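Local structure of Lin1909 protein (Listeria innocua, 3FIJ) at residues A[66-71]-A[91-96]; A[78-83]-A[181-186]; A[221-224]-A[229-232]. The protein is of uncharacterized function but binds manganese and may act as a gamma-glutamyl-gamma-aminobutyrate hydrolase of the class I glutamine amidotransferase type. All coordinates share one frame; numbering follows the deposited sequence.

Overall arrangement
The three contacts sit around one glutaminase-like domain with a large mixed central sheet. Contact 1 joins the loop after inner strand 64-67 to the start of helix 91-106. Contact 2 lies at the surface, where the loop 78-83 meets the end of strand 181-182. The segments of these two contacts alternate along the chain, and their centres are about 16 Å apart. Contact 3 follows later and packs the loop 221-224 on helix 227-241. Its centre lies about 21 Å from that of contact 1 and about 29 Å from that of contact 2, across the chain's centre. Contact 1 borders the probable active site. Contact 3 is buried, its M222 side chain about 10 Å from the manganese.

Contact 1: residues A[66-71]-A[91-96]; sequences LLTGGQ and PPRDSY
R93 brings the NH2 edge of its guanidinium to the carbonyl of G69 and close to G70 CA. The grip is one hydrogen bond, from R93 NH2 to G69 O at 2.8 Å. The N-H...O angle is 135°, so the bond is bent. The oxygen also lies 30° out of the guanidinium plane. R93 CG is anti to the backbone N, and bends at chi2 and chi3 turn the chain so that its head arrives at the G69 carbonyl. R93 NH2 also comes within 3.7 Å of G70 CA, which fits there because G70 has no side chain.

T68 crosses R93 at about a right angle. T68 OG1 stands 3.6 Å from R93 NH1 at the guanidinium edge, but its hydrogen bond goes to T10 O. R93 NH1 is bound by E97 in a salt bridge. A water accepts from R93 NH2 at 3.2 Å and from Q71 N at 2.9 Å, and so ties the next residue to the same arginine.

The glycine pair follows the inner strand 64-67, and G69 touches a probable Cys-His-Glu triad. A positive group bound to G69 O would be expected to polarise that peptide and favour its orientation.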
ATOM      1  N   LEU A  66      -7.734  35.905  -0.042  1.00 16.41           N
ATOM      2  CA  LEU A  66      -8.316  34.724   0.592  1.00 14.96           C
ATOM      3  C   LEU A  66      -7.208  33.807   1.143  1.00 15.92           C
ATOM      4  O   LEU A  66      -6.426  33.229   0.378  1.00 15.48           O
ATOM      5  CB  LEU A  66      -9.173  33.954  -0.422  1.00 12.86           C
ATOM      6  CG  LEU A  66      -9.783  32.622   0.053  1.00 14.34           C
ATOM      7  CD1 LEU A  66     -10.713  32.858   1.241  1.00 14.58           C
ATOM      8  CD2 LEU A  66     -10.557  31.976  -1.089  1.00 13.97           C
ATOM      9  N   LEU A  67      -7.132  33.685   2.465  1.00 15.46           N
ATOM     10  CA  LEU A  67      -6.127  32.831   3.098  1.00 15.67           C
ATOM     11  C   LEU A  67      -6.714  31.445   3.330  1.00 15.91           C
ATOM     12  O   LEU A  67      -7.777  31.297   3.944  1.00 16.90           O
ATOM     13  CB  LEU A  67      -5.664  33.445   4.422  1.00 17.99           C
ATOM     14  CG  LEU A  67      -4.764  34.674   4.265  1.00 19.87           C
ATOM     15  CD1 LEU A  67      -4.572  35.384   5.594  1.00 21.99           C
ATOM     16  CD2 LEU A  67      -3.420  34.220   3.708  1.00 22.06           C
ATOM     17  N   THR A  68      -6.009  30.431   2.839  1.00 15.37           N
ATOM     18  CA  THR A  68      -6.461  29.053   2.930  1.00 13.99           C
ATOM     19  C   THR A  68      -5.896  28.235   4.079  1.00 13.86           C
ATOM     20  O   THR A  68      -5.027  28.685   4.832  1.00 11.76           O
ATOM     21  CB  THR A  68      -6.142  28.296   1.632  1.00 15.52           C
ATOM     22  OG1 THR A  68      -4.721  28.219   1.466  1.00 13.57           O
ATOM     23  CG2 THR A  68      -6.750  29.015   0.424  1.00 14.85           C
ATOM     24  N   GLY A  69      -6.408  27.011   4.186  1.00 15.35           N
ATOM     25  CA  GLY A  69      -5.978  26.099   5.221  1.00 14.92           C
ATOM     26  C   GLY A  69      -4.577  25.612   4.925  1.00 16.73           C
ATOM     27  O   GLY A  69      -3.933  26.061   3.976  1.00 15.39           O
ATOM     28  N   GLY A  70      -4.101  24.688   5.745  1.00 17.16           N
ATOM     29  CA  GLY A  70      -2.772  24.162   5.555  1.00 18.44           C
ATOM     30  C   GLY A  70      -2.162  23.734   6.872  1.00 19.56           C
ATOM     31  O   GLY A  70      -2.863  23.375   7.818  1.00 19.69           O
ATOM     32  N   GLN A  71      -0.842  23.787   6.934  1.00 20.16           N
ATOM     33  CA  GLN A  71      -0.106  23.383   8.122  1.00 21.40           C
ATOM     34  C   GLN A  71      -0.145  24.373   9.274  1.00 19.75           C
ATOM     35  O   GLN A  71      -0.533  25.531   9.113  1.00 18.84           O
ATOM     36  CB  GLN A  71       1.349  23.130   7.740  1.00 23.67           C
ATOM     37  CG  GLN A  71       1.527  21.975   6.785  1.00 25.70           C
ATOM     38  CD  GLN A  71       2.926  21.904   6.241  1.00 28.04           C
ATOM     39  OE1 GLN A  71       3.357  20.860   5.747  1.00 27.31           O
ATOM     40  NE2 GLN A  71       3.649  23.020   6.314  1.00 27.51           N
ATOM     41  N   PRO A  91       7.932  27.709   7.714  1.00 17.49           N
ATOM     42  CA  PRO A  91       8.252  29.131   7.895  1.00 16.49           C
ATOM     43  C   PRO A  91       8.064  30.077   6.708  1.00 15.76           C
ATOM     44  O   PRO A  91       7.492  31.157   6.855  1.00 15.54           O
ATOM     45  CB  PRO A  91       9.694  29.092   8.387  1.00 17.54           C
ATOM     46  CG  PRO A  91       9.720  27.824   9.196  1.00 17.22           C
ATOM     47  CD  PRO A  91       8.987  26.860   8.297  1.00 17.33           C
ATOM     48  N   PRO A  92       8.551  29.694   5.517  1.00 16.29           N
ATOM     49  CA  PRO A  92       8.401  30.566   4.346  1.00 15.75           C
ATOM     50  C   PRO A  92       6.957  30.936   3.982  1.00 16.88           C
ATOM     51  O   PRO A  92       6.693  32.059   3.542  1.00 16.40           O
ATOM     52  CB  PRO A  92       9.113  29.784   3.248  1.00 16.29           C
ATOM     53  CG  PRO A  92      10.211  29.079   4.001  1.00 13.94           C
ATOM     54  CD  PRO A  92       9.457  28.566   5.218  1.00 15.89           C
ATOM     55  N   ARG A  93       6.016  30.014   4.168  1.00 17.14           N
ATOM     56  CA  ARG A  93       4.630  30.339   3.849  1.00 18.38           C
ATOM     57  C   ARG A  93       4.116  31.368   4.844  1.00 17.77           C
ATOM     58  O   ARG A  93       3.531  32.381   4.464  1.00 16.97           O
ATOM     59  CB  ARG A  93       3.722  29.105   3.906  1.00 18.60           C
ATOM     60  CG  ARG A  93       2.451  29.282   3.057  1.00 20.31           C
ATOM     61  CD  ARG A  93       1.129  29.235   3.828  1.00 19.17           C
ATOM     62  NE  ARG A  93       0.445  27.960   3.629  1.00 19.30           N
ATOM     63  CZ  ARG A  93      -0.851  27.812   3.336  1.00 18.70           C
ATOM     64  NH1 ARG A  93      -1.658  28.860   3.200  1.00 13.53           N
ATOM     65  NH2 ARG A  93      -1.338  26.591   3.154  1.00 17.08           N
ATOM     66  N   ASP A  94       4.345  31.090   6.123  1.00 17.23           N
ATOM     67  CA  ASP A  94       3.909  31.962   7.201  1.00 17.99           C
ATOM     68  C   ASP A  94       4.435  33.374   7.034  1.00 19.68           C
ATOM     69  O   ASP A  94       3.685  34.338   7.161  1.00 18.13           O
ATOM     70  CB  ASP A  94       4.349  31.378   8.542  1.00 18.88           C
ATOM     71  CG  ASP A  94       3.705  30.033   8.817  1.00 21.17           C
ATOM     72  OD1 ASP A  94       2.471  29.930   8.629  1.00 19.37           O
ATOM     73  OD2 ASP A  94       4.418  29.086   9.216  1.00 20.65           O
ATOM     74  N   SER A  95       5.724  33.492   6.731  1.00 21.32           N
ATOM     75  CA  SER A  95       6.340  34.803   6.534  1.00 21.67           C
ATOM     76  C   SER A  95       5.694  35.546   5.376  1.00 20.23           C
ATOM     77  O   SER A  95       5.353  36.726   5.495  1.00 19.99           O
ATOM     78  CB  SER A  95       7.836  34.656   6.253  1.00 22.27           C
ATOM     79  OG  SER A  95       8.506  34.089   7.365  1.00 29.24           O
ATOM     80  N   TYR A  96       5.542  34.849   4.253  1.00 18.49           N
ATOM     81  CA  TYR A  96       4.946  35.445   3.067  1.00 17.27           C
ATOM     82  C   TYR A  96       3.512  35.887   3.332  1.00 16.09           C
ATOM     83  O   TYR A  96       3.135  37.012   3.008  1.00 15.40           O
ATOM     84  CB  TYR A  96       4.977  34.461   1.890  1.00 16.22           C
ATOM     85  CG  TYR A  96       4.514  35.091   0.598  1.00 18.01           C
ATOM     86  CD1 TYR A  96       5.134  36.248   0.107  1.00 17.27           C
ATOM     87  CD2 TYR A  96       3.449  34.546  -0.130  1.00 16.50           C
ATOM     88  CE1 TYR A  96       4.703  36.849  -1.084  1.00 19.25           C
ATOM     89  CE2 TYR A  96       3.003  35.137  -1.322  1.00 16.09           C
ATOM     90  CZ  TYR A  96       3.635  36.287  -1.793  1.00 18.93           C
ATOM     91  OH  TYR A  96       3.218  36.877  -2.965  1.00 17.93           O
TER
HETATM   92  O   HOH W   1       0.765  24.891   4.807  1.00 26.55           O

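Contact 2: residues A[78-83]-A[181-186]; sequences YLEEPS and FIKKLA
A single ion pair, E80 with K183, makes up the whole of this contact, although 97 residues separate the two segments along the chain. K183 NZ donates to E80 OE2 at 2.8 Å. The other carboxylate oxygen, E80 OE1, stays 3.8 Å from K183 NZ, so the ammonium group favours one oxygen and does not straddle both. It meets E80 OE2 on the syn side, 30° out of the carboxylate plane.

The two chains come from opposite directions and meet at their charged ends. E80 runs straight beyond CG. K183 has CG anti to the backbone N (chi1 -171°), which sends the chain out toward the loop, and a bend at chi3 (68°) turns its last part onto the carboxylate. K183 CE also comes to 3.8 Å from E80 OE2.

The carboxylate has further neighbours. E80 OE1 accepts a hydrogen bond from Q131. E80 OE2 lies in plane at the edge of the Y78 ring, 3.5 Å from Y78 CE1. The Q131 bond and K183 together would limit rotation of the carboxylate, while K183 is exposed and reaches it along the surface. In the same loop, E81 binds the backbone N of T155 of a neighbouring subunit, so the loop 78-83 also takes part in the assembly.

In the 181-186 segment, F181 packs edge-to-face against H143 and H178, both manganese ligands. Strand 181-182 pairs antiparallel with strand 129-130, and just beyond it K183 and K184 both face T128. This is a classic beta bulge, and the salt bridge joins the loop 78-83 to it at the edge of a two-stranded antiparallel sheet.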
ATOM      1  N   TYR A  78       5.170  33.156  17.190  1.00 23.25           N
ATOM      2  CA  TYR A  78       4.466  33.724  18.335  1.00 21.38           C
ATOM      3  C   TYR A  78       5.230  33.494  19.646  1.00 21.34           C
ATOM      4  O   TYR A  78       4.657  33.339  20.726  1.00 21.01           O
ATOM      5  CB  TYR A  78       2.990  33.261  18.401  1.00 20.70           C
ATOM      6  CG  TYR A  78       2.701  31.781  18.279  1.00 19.86           C
ATOM      7  CD1 TYR A  78       2.491  31.003  19.410  1.00 19.45           C
ATOM      8  CD2 TYR A  78       2.613  31.162  17.032  1.00 20.14           C
ATOM      9  CE1 TYR A  78       2.199  29.649  19.313  1.00 18.72           C
ATOM     10  CE2 TYR A  78       2.324  29.799  16.921  1.00 18.97           C
ATOM     11  CZ  TYR A  78       2.118  29.050  18.071  1.00 20.18           C
ATOM     12  OH  TYR A  78       1.840  27.696  18.003  1.00 20.41           O
ATOM     13  N   LEU A  79       6.554  33.492  19.515  1.00 20.74           N
ATOM     14  CA  LEU A  79       7.477  33.366  20.641  1.00 22.20           C
ATOM     15  C   LEU A  79       7.404  32.097  21.479  1.00 19.66           C
ATOM     16  O   LEU A  79       7.484  32.151  22.703  1.00 20.13           O
ATOM     17  CB  LEU A  79       7.313  34.587  21.553  1.00 22.03           C
ATOM     18  CG  LEU A  79       7.322  35.913  20.787  1.00 23.16           C
ATOM     19  CD1 LEU A  79       7.043  37.060  21.746  1.00 25.76           C
ATOM     20  CD2 LEU A  79       8.662  36.092  20.090  1.00 21.68           C
ATOM     21  N   GLU A  80       7.266  30.956  20.822  1.00 18.72           N
ATOM     22  CA  GLU A  80       7.194  29.680  21.522  1.00 17.96           C
ATOM     23  C   GLU A  80       8.050  28.677  20.772  1.00 16.57           C
ATOM     24  O   GLU A  80       8.145  28.737  19.544  1.00 15.36           O
ATOM     25  CB  GLU A  80       5.740  29.161  21.580  1.00 17.41           C
ATOM     26  CG  GLU A  80       4.832  29.868  22.573  1.00 20.89           C
ATOM     27  CD  GLU A  80       3.415  29.262  22.676  1.00 23.06           C
ATOM     28  OE1 GLU A  80       3.269  28.022  22.627  1.00 24.34           O
ATOM     29  OE2 GLU A  80       2.443  30.032  22.830  1.00 22.87           O
ATOM     30  N   GLU A  81       8.697  27.772  21.498  1.00 16.08           N
ATOM     31  CA  GLU A  81       9.478  26.742  20.828  1.00 17.44           C
ATOM     32  C   GLU A  81       8.477  25.604  20.563  1.00 16.82           C
ATOM     33  O   GLU A  81       7.426  25.544  21.194  1.00 16.82           O
ATOM     34  CB  GLU A  81      10.653  26.289  21.705  1.00 17.29           C
ATOM     35  CG  GLU A  81      11.876  27.234  21.641  1.00 18.48           C
ATOM     36  CD  GLU A  81      12.610  27.216  20.288  1.00 19.80           C
ATOM     37  OE1 GLU A  81      12.707  28.274  19.632  1.00 20.75           O
ATOM     38  OE2 GLU A  81      13.104  26.147  19.874  1.00 20.68           O
ATOM     39  N   PRO A  82       8.780  24.705  19.615  1.00 17.02           N
ATOM     40  CA  PRO A  82       7.876  23.594  19.292  1.00 16.45           C
ATOM     41  C   PRO A  82       7.641  22.497  20.329  1.00 17.84           C
ATOM     42  O   PRO A  82       8.578  21.820  20.764  1.00 18.03           O
ATOM     43  CB  PRO A  82       8.471  23.034  18.005  1.00 16.78           C
ATOM     44  CG  PRO A  82       9.946  23.296  18.180  1.00 17.09           C
ATOM     45  CD  PRO A  82       9.944  24.715  18.706  1.00 16.83           C
ATOM     46  N   SER A  83       6.371  22.331  20.702  1.00 17.86           N
ATOM     47  CA  SER A  83       5.929  21.301  21.648  1.00 19.57           C
ATOM     48  C   SER A  83       5.987  19.945  20.957  1.00 19.90           C
ATOM     49  O   SER A  83       5.959  19.869  19.728  1.00 20.60           O
ATOM     50  CB  SER A  83       4.468  21.524  22.059  1.00 18.73           C
ATOM     51  OG  SER A  83       4.307  22.733  22.753  1.00 25.63           O
ATOM     52  N   PHE A 181      -5.647  26.016  18.118  1.00 14.70           N
ATOM     53  CA  PHE A 181      -6.646  27.058  18.374  1.00 15.08           C
ATOM     54  C   PHE A 181      -6.026  28.397  18.747  1.00 16.16           C
ATOM     55  O   PHE A 181      -4.879  28.471  19.189  1.00 16.54           O
ATOM     56  CB  PHE A 181      -7.559  26.693  19.545  1.00 12.59           C
ATOM     57  CG  PHE A 181      -8.138  25.323  19.480  1.00 12.44           C
ATOM     58  CD1 PHE A 181      -7.372  24.217  19.814  1.00 13.40           C
ATOM     59  CD2 PHE A 181      -9.464  25.139  19.110  1.00 12.57           C
ATOM     60  CE1 PHE A 181      -7.916  22.940  19.791  1.00 14.85           C
ATOM     61  CE2 PHE A 181     -10.027  23.867  19.079  1.00 14.24           C
ATOM     62  CZ  PHE A 181      -9.253  22.762  19.419  1.00 14.99           C
ATOM     63  N   ILE A 182      -6.805  29.458  18.588  1.00 16.90           N
ATOM     64  CA  ILE A 182      -6.342  30.770  18.994  1.00 17.61           C
ATOM     65  C   ILE A 182      -6.308  30.717  20.524  1.00 20.00           C
ATOM     66  O   ILE A 182      -7.275  30.289  21.166  1.00 20.99           O
ATOM     67  CB  ILE A 182      -7.329  31.888  18.574  1.00 15.44           C
ATOM     68  CG1 ILE A 182      -7.270  32.101  17.058  1.00 14.30           C
ATOM     69  CG2 ILE A 182      -7.007  33.183  19.345  1.00 13.97           C
ATOM     70  CD1 ILE A 182      -8.002  33.357  16.570  1.00 11.24           C
ATOM     71  N   LYS A 183      -5.188  31.123  21.109  1.00 22.18           N
ATOM     72  CA  LYS A 183      -5.062  31.139  22.564  1.00 22.22           C
ATOM     73  C   LYS A 183      -5.324  32.584  22.938  1.00 21.54           C
ATOM     74  O   LYS A 183      -6.422  32.940  23.361  1.00 20.14           O
ATOM     75  CB  LYS A 183      -3.648  30.710  22.992  1.00 23.05           C
ATOM     76  CG  LYS A 183      -3.483  30.487  24.502  1.00 26.46           C
ATOM     77  CD  LYS A 183      -2.236  29.650  24.838  1.00 28.77           C
ATOM     78  CE  LYS A 183      -0.939  30.399  24.519  1.00 31.53           C
ATOM     79  NZ  LYS A 183       0.267  29.510  24.460  1.00 31.38           N
ATOM     80  N   LYS A 184      -4.311  33.420  22.756  1.00 22.67           N
ATOM     81  CA  LYS A 184      -4.448  34.837  23.038  1.00 25.38           C
ATOM     82  C   LYS A 184      -4.825  35.541  21.729  1.00 24.30           C
ATOM     83  O   LYS A 184      -4.090  35.492  20.746  1.00 23.91           O
ATOM     84  CB  LYS A 184      -3.132  35.396  23.592  1.00 28.58           C
ATOM     85  CG  LYS A 184      -3.195  36.861  24.004  1.00 33.56           C
ATOM     86  CD  LYS A 184      -4.290  37.091  25.046  1.00 37.74           C
ATOM     87  CE  LYS A 184      -4.355  38.551  25.492  1.00 39.06           C
ATOM     88  NZ  LYS A 184      -5.483  38.778  26.442  1.00 40.10           N
ATOM     89  N   LEU A 185      -5.987  36.179  21.722  1.00 24.08           N
ATOM     90  CA  LEU A 185      -6.473  36.886  20.546  1.00 24.60           C
ATOM     91  C   LEU A 185      -5.747  38.214  20.337  1.00 25.17           C
ATOM     92  O   LEU A 185      -5.683  39.042  21.242  1.00 25.77           O
ATOM     93  CB  LEU A 185      -7.972  37.150  20.691  1.00 23.37           C
ATOM     94  CG  LEU A 185      -8.653  37.865  19.522  1.00 24.52           C
ATOM     95  CD1 LEU A 185      -8.802  36.888  18.355  1.00 22.45           C
ATOM     96  CD2 LEU A 185     -10.011  38.393  19.964  1.00 21.46           C
ATOM     97  N   ALA A 186      -5.203  38.418  19.143  1.00 25.40           N
ATOM     98  CA  ALA A 186      -4.500  39.660  18.834  1.00 24.85           C
ATOM     99  C   ALA A 186      -5.441  40.855  19.032  1.00 25.96           C
ATOM    100  O   ALA A 186      -6.653  40.744  18.840  1.00 24.96           O
ATOM    101  CB  ALA A 186      -3.984  39.629  17.394  1.00 21.45           C
TER

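Contact 3: residues A[221-224]-A[229-232]; sequences LMFQ and SEQL
Van der Waals packing carries this contact, with no hydrogen bond between the two segments. F223 and S229 meet close to their backbones, with F223 CA 3.7 Å from S229 CB. F223 CB then rests on the first turn or so of the helix, 3.7 Å from E230 N and 4.1 Å from E230 CB. The F223 ring turns off from there toward A36 of helix 31-40. Q224 CG sits 3.6 Å above one face of that ring, offset toward the rim.

M222, modelled as selenomethionine, lies alongside S229. M222 CB is 3.5 Å from S229 OG. The methyl is modelled too close to the hydroxyl, and its exact place is doubtful.

The polar ends of S229 and E230 find their bonding partners outside the two segments. S229 OG is hydrogen-bonded to D226, just ahead in the chain. E230 has CG anti to its backbone N and an extended chain, which carries OE1 out loosely beside the F223 ring edge. There it forms a salt bridge with K39 of helix 31-40, which ties the two helices together beside the ring.

The chain reverses between 221-224 and 229-232, bringing F223 CA and E230 CA to 4.6 Å. The start of helix 227-241 thereby packs back on the loop before it. This is the last helix of the class I glutamine amidotransferase-like fold.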
ATOM      1  N   LEU A 221     -15.620  23.543   1.644  1.00 17.88           N
ATOM      2  CA  LEU A 221     -16.023  22.155   1.508  1.00 18.65           C
ATOM      3  C   LEU A 221     -17.525  21.984   1.700  1.00 17.72           C
ATOM      4  O   LEU A 221     -18.057  20.909   1.462  1.00 18.79           O
ATOM      5  CB  LEU A 221     -15.271  21.286   2.520  1.00 17.35           C
ATOM      6  CG  LEU A 221     -13.745  21.365   2.456  1.00 16.36           C
ATOM      7  CD1 LEU A 221     -13.166  20.385   3.459  1.00 16.11           C
ATOM      8  CD2 LEU A 221     -13.255  21.045   1.042  1.00 15.21           C
HETATM    9  N   MSE A 222     -18.200  23.053   2.116  1.00 20.00           N
HETATM   10  CA  MSE A 222     -19.646  23.020   2.358  1.00 21.05           C
HETATM   11  C   MSE A 222     -20.464  23.867   1.377  1.00 20.66           C
HETATM   12  O   MSE A 222     -21.643  23.606   1.177  1.00 21.23           O
HETATM   13  CB  MSE A 222     -19.973  23.537   3.769  1.00 20.89           C
HETATM   14  CG  MSE A 222     -19.128  22.994   4.915  1.00 26.48           C
HETATM   15 SE   MSE A 222     -19.600  23.890   6.621  1.00 32.16          SE
HETATM   16  CE  MSE A 222     -19.092  25.690   6.175  1.00 34.72           C
ATOM     17  N   PHE A 223     -19.852  24.878   0.772  1.00 20.43           N
ATOM     18  CA  PHE A 223     -20.601  25.770  -0.110  1.00 21.82           C
ATOM     19  C   PHE A 223     -21.350  25.103  -1.249  1.00 22.57           C
ATOM     20  O   PHE A 223     -22.393  25.585  -1.664  1.00 24.63           O
ATOM     21  CB  PHE A 223     -19.686  26.876  -0.654  1.00 22.89           C
ATOM     22  CG  PHE A 223     -19.035  26.545  -1.964  1.00 23.33           C
ATOM     23  CD1 PHE A 223     -19.701  26.772  -3.164  1.00 22.75           C
ATOM     24  CD2 PHE A 223     -17.759  25.999  -1.999  1.00 23.37           C
ATOM     25  CE1 PHE A 223     -19.107  26.460  -4.379  1.00 22.84           C
ATOM     26  CE2 PHE A 223     -17.153  25.681  -3.211  1.00 24.11           C
ATOM     27  CZ  PHE A 223     -17.830  25.912  -4.405  1.00 22.55           C
ATOM     28  N   GLN A 224     -20.828  24.002  -1.763  1.00 23.45           N
ATOM     29  CA  GLN A 224     -21.499  23.305  -2.847  1.00 25.00           C
ATOM     30  C   GLN A 224     -22.864  22.766  -2.367  1.00 25.25           C
ATOM     31  O   GLN A 224     -23.794  22.604  -3.163  1.00 25.21           O
ATOM     32  CB  GLN A 224     -20.618  22.151  -3.351  1.00 25.30           C
ATOM     33  CG  GLN A 224     -19.156  22.548  -3.594  1.00 28.02           C
ATOM     34  CD  GLN A 224     -18.246  22.394  -2.356  1.00 28.54           C
ATOM     35  OE1 GLN A 224     -18.607  22.774  -1.237  1.00 24.99           O
ATOM     36  NE2 GLN A 224     -17.051  21.847  -2.574  1.00 30.00           N
ATOM     37  N   SER A 229     -22.871  28.962   3.408  1.00 18.80           N
ATOM     38  CA  SER A 229     -21.431  28.929   3.262  1.00 19.60           C
ATOM     39  C   SER A 229     -21.028  29.736   2.031  1.00 19.89           C
ATOM     40  O   SER A 229     -20.071  30.526   2.065  1.00 18.72           O
ATOM     41  CB  SER A 229     -20.957  27.490   3.119  1.00 20.02           C
ATOM     42  OG  SER A 229     -21.073  26.811   4.352  1.00 22.21           O
ATOM     43  N   GLU A 230     -21.761  29.541   0.940  1.00 18.02           N
ATOM     44  CA  GLU A 230     -21.460  30.272  -0.281  1.00 18.70           C
ATOM     45  C   GLU A 230     -21.518  31.787  -0.049  1.00 18.59           C
ATOM     46  O   GLU A 230     -20.733  32.539  -0.627  1.00 16.71           O
ATOM     47  CB  GLU A 230     -22.428  29.883  -1.395  1.00 16.91           C
ATOM     48  CG  GLU A 230     -22.085  30.548  -2.706  1.00 18.79           C
ATOM     49  CD  GLU A 230     -23.039  30.191  -3.822  1.00 20.32           C
ATOM     50  OE1 GLU A 230     -23.386  29.000  -3.956  1.00 20.11           O
ATOM     51  OE2 GLU A 230     -23.430  31.107  -4.575  1.00 21.15           O
ATOM     52  N   GLN A 231     -22.448  32.229   0.794  1.00 17.22           N
ATOM     53  CA  GLN A 231     -22.576  33.652   1.096  1.00 20.61           C
ATOM     54  C   GLN A 231     -21.274  34.239   1.640  1.00 20.26           C
ATOM     55  O   GLN A 231     -20.952  35.409   1.396  1.00 19.71           O
ATOM     56  CB  GLN A 231     -23.684  33.883   2.119  1.00 22.90           C
ATOM     57  CG  GLN A 231     -25.090  33.723   1.590  1.00 26.96           C
ATOM     58  CD  GLN A 231     -26.114  34.115   2.636  1.00 31.70           C
ATOM     59  OE1 GLN A 231     -26.086  35.236   3.168  1.00 31.86           O
ATOM     60  NE2 GLN A 231     -27.022  33.193   2.948  1.00 32.83           N
ATOM     61  N   LEU A 232     -20.528  33.433   2.387  1.00 20.20           N
ATOM     62  CA  LEU A 232     -19.268  33.909   2.940  1.00 19.42           C
ATOM     63  C   LEU A 232     -18.343  34.344   1.818  1.00 17.75           C
ATOM     64  O   LEU A 232     -17.788  35.442   1.847  1.00 17.11           O
ATOM     65  CB  LEU A 232     -18.613  32.813   3.787  1.00 19.71           C
ATOM     66  CG  LEU A 232     -19.066  32.764   5.253  1.00 20.92           C
ATOM     67  CD1 LEU A 232     -20.590  32.845   5.331  1.00 23.39           C
ATOM     68  CD2 LEU A 232     -18.547  31.503   5.916  1.00 16.88           C
TER